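Local coordinates for endoglucanase (Clostridium thermocellum, PDB 2E4T), which probably hydrolyses internal beta-1,4-glucosidic bonds of cellulose and xyloglucan, through the family 44 glycoside hydrolase module contained in this chain, at residues A[289-295]-A[305-310]; A[316-320]-A[336-340]. All coordinates share one frame; numbering follows the deposited sequence.

Interaction 1. Residues A[289-295]-A[305-310]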
loop_
_atom_site.group_PDB
_atom_site.type_symbol
_atom_site.label_atom_id
_atom_site.label_comp_id
_atom_site.label_asym_id
_atom_site.label_seq_id
_atom_site.Cartn_x
_atom_site.Cartn_y
_atom_site.Cartn_z
ATOM N N ARG A 289 2.228 17.086 -11.151
ATOM C CA ARG A 289 2.440 17.268 -12.589
ATOM C C ARG A 289 3.836 17.871 -12.829
ATOM O O ARG A 289 4.369 18.614 -12.011
ATOM C CB ARG A 289 1.395 18.231 -13.157
ATOM C CG ARG A 289 -0.022 17.711 -12.983
ATOM C CD ARG A 289 -1.097 18.727 -13.381
ATOM N NE ARG A 289 -0.852 19.522 -14.579
ATOM C CZ ARG A 289 -1.175 19.084 -15.800
ATOM N NH1 ARG A 289 -1.762 17.873 -15.920
ATOM N NH2 ARG A 289 -0.895 19.846 -16.846
ATOM N N GLY A 290 4.360 17.585 -14.022
ATOM C CA GLY A 290 5.523 18.331 -14.504
ATOM C C GLY A 290 5.509 18.237 -16.013
ATOM O O GLY A 290 5.026 17.243 -16.570
ATOM N N GLY A 291 6.035 19.245 -16.677
ATOM C CA GLY A 291 6.074 19.175 -18.147
ATOM C C GLY A 291 4.687 19.089 -18.758
ATOM O O GLY A 291 4.559 18.555 -19.885
ATOM N N GLY A 292 3.677 19.576 -18.064
ATOM C CA GLY A 292 2.335 19.640 -18.615
ATOM C C GLY A 292 1.547 18.340 -18.493
ATOM O O GLY A 292 0.517 18.228 -19.195
ATOM N N GLU A 293 1.967 17.391 -17.620
ATOM C CA GLU A 293 1.220 16.130 -17.496
ATOM C C GLU A 293 1.436 15.586 -16.076
ATOM O O GLU A 293 2.425 15.872 -15.394
ATOM C CB GLU A 293 1.672 15.095 -18.525
ATOM C CG GLU A 293 3.131 14.893 -18.435
ATOM C CD GLU A 293 3.680 13.799 -19.371
ATOM O OE1 GLU A 293 2.920 13.055 -20.036
ATOM O OE2 GLU A 293 4.936 13.587 -19.418
ATOM N N ARG A 294 0.489 14.753 -15.659
ATOM C CA ARG A 294 0.610 13.992 -14.399
ATOM C C ARG A 294 1.785 13.040 -14.482
ATOM O O ARG A 294 2.103 12.503 -15.543
ATOM C CB ARG A 294 -0.725 13.262 -14.150
ATOM C CG ARG A 294 -0.932 12.737 -12.734
ATOM C CD ARG A 294 -2.309 12.076 -12.649
ATOM N NE ARG A 294 -2.536 11.575 -11.309
ATOM C CZ ARG A 294 -3.730 11.124 -10.912
ATOM N NH1 ARG A 294 -4.758 11.072 -11.758
ATOM N NH2 ARG A 294 -3.898 10.738 -9.653
ATOM N N ILE A 295 2.417 12.758 -13.316
ATOM C CA ILE A 295 3.578 11.860 -13.315
ATOM C C ILE A 295 3.231 10.396 -13.480
ATOM O O ILE A 295 4.136 9.567 -13.745
ATOM C CB ILE A 295 4.449 12.060 -12.056
ATOM C CG1 ILE A 295 3.669 11.697 -10.773
ATOM C CG2 ILE A 295 5.056 13.453 -12.037
ATOM C CD1 ILE A 295 4.601 11.574 -9.564
ATOM N N GLU A 305 10.876 17.287 -17.851
ATOM C CA GLU A 305 10.214 18.006 -16.776
ATOM C C GLU A 305 9.256 17.116 -15.985
ATOM O O GLU A 305 9.155 17.236 -14.745
ATOM C CB GLU A 305 9.522 19.278 -17.292
ATOM C CG GLU A 305 10.488 20.342 -17.733
ATOM C CD GLU A 305 11.168 20.969 -16.521
ATOM O OE1 GLU A 305 10.466 21.239 -15.502
ATOM O OE2 GLU A 305 12.398 21.162 -16.565
ATOM N N THR A 306 8.570 16.205 -16.663
ATOM C CA THR A 306 7.743 15.232 -15.909
ATOM C C THR A 306 8.634 14.353 -15.028
ATOM O O THR A 306 8.304 14.065 -13.870
ATOM C CB THR A 306 6.877 14.364 -16.818
ATOM O OG1 THR A 306 6.246 15.161 -17.825
ATOM C CG2 THR A 306 5.852 13.568 -16.039
ATOM N N ASN A 307 9.738 13.871 -15.629
ATOM C CA ASN A 307 10.646 13.001 -14.855
ATOM C C ASN A 307 11.206 13.736 -13.626
ATOM O O ASN A 307 11.315 13.130 -12.531
ATOM C CB ASN A 307 11.771 12.536 -15.739
ATOM C CG ASN A 307 11.308 11.682 -16.903
ATOM O OD1 ASN A 307 10.202 11.084 -16.869
ATOM N ND2 ASN A 307 12.162 11.567 -17.933
ATOM N N LYS A 308 11.551 15.026 -13.790
ATOM C CA LYS A 308 12.066 15.807 -12.658
ATOM C C LYS A 308 10.971 15.959 -11.593
ATOM O O LYS A 308 11.267 15.883 -10.392
ATOM C CB LYS A 308 12.596 17.142 -13.136
ATOM C CG LYS A 308 13.899 17.003 -13.863
ATOM C CD LYS A 308 14.393 18.340 -14.404
ATOM C CE LYS A 308 15.797 18.169 -15.028
ATOM N NZ LYS A 308 16.224 19.435 -15.660
ATOM N N ALA A 309 9.714 16.199 -12.008
ATOM C CA ALA A 309 8.638 16.330 -11.042
ATOM C C ALA A 309 8.416 14.996 -10.319
ATOM O O ALA A 309 8.065 14.983 -9.132
ATOM C CB ALA A 309 7.347 16.776 -11.732
ATOM N N ARG A 310 8.570 13.865 -11.030
ATOM C CA ARG A 310 8.419 12.554 -10.384
ATOM C C ARG A 310 9.416 12.390 -9.242
ATOM O O ARG A 310 9.103 11.851 -8.184
ATOM C CB ARG A 310 8.564 11.434 -11.431
ATOM C CG ARG A 310 8.373 10.057 -10.830
ATOM C CD ARG A 310 8.419 8.941 -11.866
ATOM N NE ARG A 310 7.433 9.130 -12.899
ATOM C CZ ARG A 310 7.676 9.599 -14.137
ATOM N NH1 ARG A 310 8.944 9.774 -14.576
ATOM N NH2 ARG A 310 6.653 9.898 -14.955
HETATM O O HOH W 1 7.152 21.333 -15.245
#

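Interaction 2. Residues A[316-320]-A[336-340]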
loop_
_atom_site.group_PDB
_atom_site.type_symbol
_atom_site.label_atom_id
_atom_site.label_comp_id
_atom_site.label_asym_id
_atom_site.label_seq_id
_atom_site.Cartn_x
_atom_site.Cartn_y
_atom_site.Cartn_z
ATOM N N THR A 316 5.709 15.441 -1.251
ATOM C CA THR A 316 4.350 15.772 -0.786
ATOM C C THR A 316 3.903 14.861 0.360
ATOM O O THR A 316 3.010 15.209 1.127
ATOM C CB THR A 316 3.378 15.690 -1.979
ATOM O OG1 THR A 316 3.850 16.641 -2.924
ATOM C CG2 THR A 316 1.945 15.913 -1.595
ATOM N N LEU A 317 4.523 13.663 0.448
ATOM C CA LEU A 317 4.195 12.762 1.533
ATOM C C LEU A 317 4.583 13.320 2.918
ATOM O O LEU A 317 3.919 12.992 3.901
ATOM C CB LEU A 317 4.867 11.404 1.344
ATOM C CG LEU A 317 4.416 10.633 0.105
ATOM C CD1 LEU A 317 5.299 9.391 -0.111
ATOM C CD2 LEU A 317 2.949 10.198 0.214
ATOM N N TRP A 318 5.707 14.082 3.006
ATOM C CA TRP A 318 6.292 14.373 4.303
ATOM C C TRP A 318 6.761 15.810 4.498
ATOM O O TRP A 318 6.923 16.214 5.670
ATOM C CB TRP A 318 7.489 13.422 4.601
ATOM C CG TRP A 318 8.647 13.652 3.679
ATOM C CD1 TRP A 318 8.882 13.066 2.448
ATOM C CD2 TRP A 318 9.752 14.558 3.881
ATOM N NE1 TRP A 318 10.045 13.555 1.898
ATOM C CE2 TRP A 318 10.573 14.481 2.750
ATOM C CE3 TRP A 318 10.096 15.442 4.930
ATOM C CZ2 TRP A 318 11.746 15.237 2.618
ATOM C CZ3 TRP A 318 11.238 16.224 4.767
ATOM C CH2 TRP A 318 12.052 16.119 3.629
ATOM N N ASP A 319 7.105 16.540 3.437
ATOM C CA ASP A 319 7.922 17.749 3.571
ATOM C C ASP A 319 7.011 18.967 3.551
ATOM O O ASP A 319 6.398 19.283 2.508
ATOM C CB ASP A 319 8.863 17.805 2.355
ATOM C CG ASP A 319 9.701 19.038 2.246
ATOM O OD1 ASP A 319 9.678 19.910 3.178
ATOM O OD2 ASP A 319 10.381 19.170 1.215
ATOM N N PRO A 320 6.893 19.708 4.685
ATOM C CA PRO A 320 6.000 20.866 4.675
ATOM C C PRO A 320 6.452 21.975 3.739
ATOM O O PRO A 320 5.585 22.847 3.388
ATOM C CB PRO A 320 6.016 21.345 6.136
ATOM C CG PRO A 320 7.290 20.855 6.694
ATOM C CD PRO A 320 7.570 19.511 5.969
ATOM N N LEU A 336 -1.608 19.143 3.526
ATOM C CA LEU A 336 -0.274 18.695 3.109
ATOM C C LEU A 336 0.729 19.126 4.175
ATOM O O LEU A 336 0.572 20.188 4.800
ATOM C CB LEU A 336 0.102 19.296 1.777
ATOM C CG LEU A 336 -0.814 18.916 0.633
ATOM C CD1 LEU A 336 -0.321 19.585 -0.674
ATOM C CD2 LEU A 336 -0.912 17.369 0.476
ATOM N N PRO A 337 1.797 18.336 4.393
ATOM C CA PRO A 337 2.117 17.088 3.702
ATOM C C PRO A 337 1.167 15.981 4.139
ATOM O O PRO A 337 0.633 15.979 5.269
ATOM C CB PRO A 337 3.551 16.796 4.132
ATOM C CG PRO A 337 3.688 17.489 5.501
ATOM C CD PRO A 337 2.831 18.725 5.381
ATOM N N ILE A 338 0.894 15.009 3.252
ATOM C CA ILE A 338 -0.253 14.139 3.488
ATOM C C ILE A 338 -0.020 13.125 4.597
ATOM O O ILE A 338 -0.953 12.889 5.382
ATOM C CB ILE A 338 -0.741 13.481 2.158
ATOM C CG1 ILE A 338 -2.102 12.805 2.344
ATOM C CG2 ILE A 338 0.262 12.543 1.548
ATOM C CD1 ILE A 338 -3.248 13.752 2.664
ATOM N N LEU A 339 1.161 12.494 4.719
ATOM C CA LEU A 339 1.300 11.493 5.763
ATOM C C LEU A 339 1.186 12.125 7.165
ATOM O O LEU A 339 0.457 11.576 7.999
ATOM C CB LEU A 339 2.557 10.634 5.636
ATOM C CG LEU A 339 2.668 9.844 4.327
ATOM C CD1 LEU A 339 3.998 9.074 4.325
ATOM C CD2 LEU A 339 1.484 8.893 4.100
ATOM N N PRO A 340 1.855 13.240 7.452
ATOM C CA PRO A 340 1.667 13.834 8.799
ATOM C C PRO A 340 0.229 14.245 9.046
ATOM O O PRO A 340 -0.238 14.165 10.189
ATOM C CB PRO A 340 2.676 15.045 8.769
ATOM C CG PRO A 340 3.769 14.562 7.840
ATOM C CD PRO A 340 2.979 13.892 6.716
#

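Interaction 1. Residues A[289-295]-A[305-310]
A two-stranded beta hairpin, closed by a type I' turn from Gly290 to Glu293, lies against helix 304-312, and the hydroxyl of Thr306 joins the two. Thr306 OG1 lies 2.7 Å from Gly290 O and 2.6 Å from Glu293 OE2, between the hairpin backbone and the carboxylate. OG1 stands beside the backbone N of Thr306 (chi1 -45°), which turns it to the hairpin. The Glu293 side chain crosses that of Thr306 at about a right angle and brings its carboxylate to the hydroxyl, while Glu293 OE1 accepts from Asp300 N. Next to this hydroxyl the helix comes very near the glycine backbone: the methyl of Ala309 rests 3.7 Å from Gly290 CA, and Glu305 CB 3.5 Å from Gly291 N. Gly291 and Gly292, the two central residues of the turn, both have the positive phi angles that define type I'. The hairpin follows strand 279-284 of the eight-stranded parallel barrel, so the contact belongs to the excursion between that strand and strand 354-360. At the far end of the hairpin, Ile295 uses CG2 to fill the angle between Thr306 and Ala309, 4.0 Å from Ala309 CB. Ile295 O lies in the guanidinium plane of Arg310 and takes a nearly straight bond from NH2 (2.8 Å, 169°) and a weak one from NE. Bent at chi3 (-57°), the Arg310 chain also presents NH1 to Asn307 OD1 at 2.9 Å, again in that plane. Tyr362 O and Thr369 OG1 take further bonds from NE and NH1, fixing the rotation of this buried group. On the outer side, a water accepts from Gly291 N and donates weakly to Glu305 OE1.

Interaction 2. Residues A[316-320]-A[336-340]
Leu317 O accepts the shorter of two backbone hydrogen bonds, 2.9 Å from Leu339 N, with the donor tilted 23° from the carbonyl plane. Around the same oxygen gather carbon atoms of the helix start: Pro340 CD approaches to 3.1 Å, and Leu339 CB also touches it. One residue earlier, Thr316 O receives Ile338 N at 3.0 Å, here in the carbonyl plane and fairly straight at 158°. Consecutive carbonyls of the loop thus meet consecutive N-H groups in the first turn of helix 338-349. Pro337, the N-cap residue, turns its ring to the loop: CB packs 3.4 Å from Trp318 C, CG borders the Trp318 carbonyl, and CD reaches Pro320 CA. A cis peptide bond joins it to Leu336, whose CD2 meets the methyl of Thr316 obliquely. That methyl lies opposite the backbone N of Thr316, leaving OG1 to pair with Glu324 OE1. Deeper in, the Leu317 side chain serves two neighbours with different atoms. CB lies against Leu339 CD1, the two leucines side by side and pointing the same way, while CD2 meets Ile338 CG2 at 3.8 Å. Leu317 lies between barrel strand 279-284, where it and Ile338 touch Trp284, and helix 368-384, where it and Leu339 touch Ile380. The loop so caps the start of helix 338-349, which leads into strand 354-360 in the beta/alpha architecture of a TIM-like barrel.

In the fold
Both contacts belong to the long connection between barrel strands 279-284 and 354-360, and they follow one another along the chain, with centres about 19 Å apart and no direct touch. The centre of interaction 1 is about 23 Å from the centre of the chain; the centre of interaction 2 is about 16 Å from the centre of the chain. In interaction 1 side chains do the polar work, through a threonine hydroxyl, a carboxylate and a guanidinium, and water enters at the exposed turn. Interaction 2 instead relies on backbone bonds at a helix start and on leucine, isoleucine and proline packing, with five of its ten touching residues buried. Helix 368-384 borders both contacts.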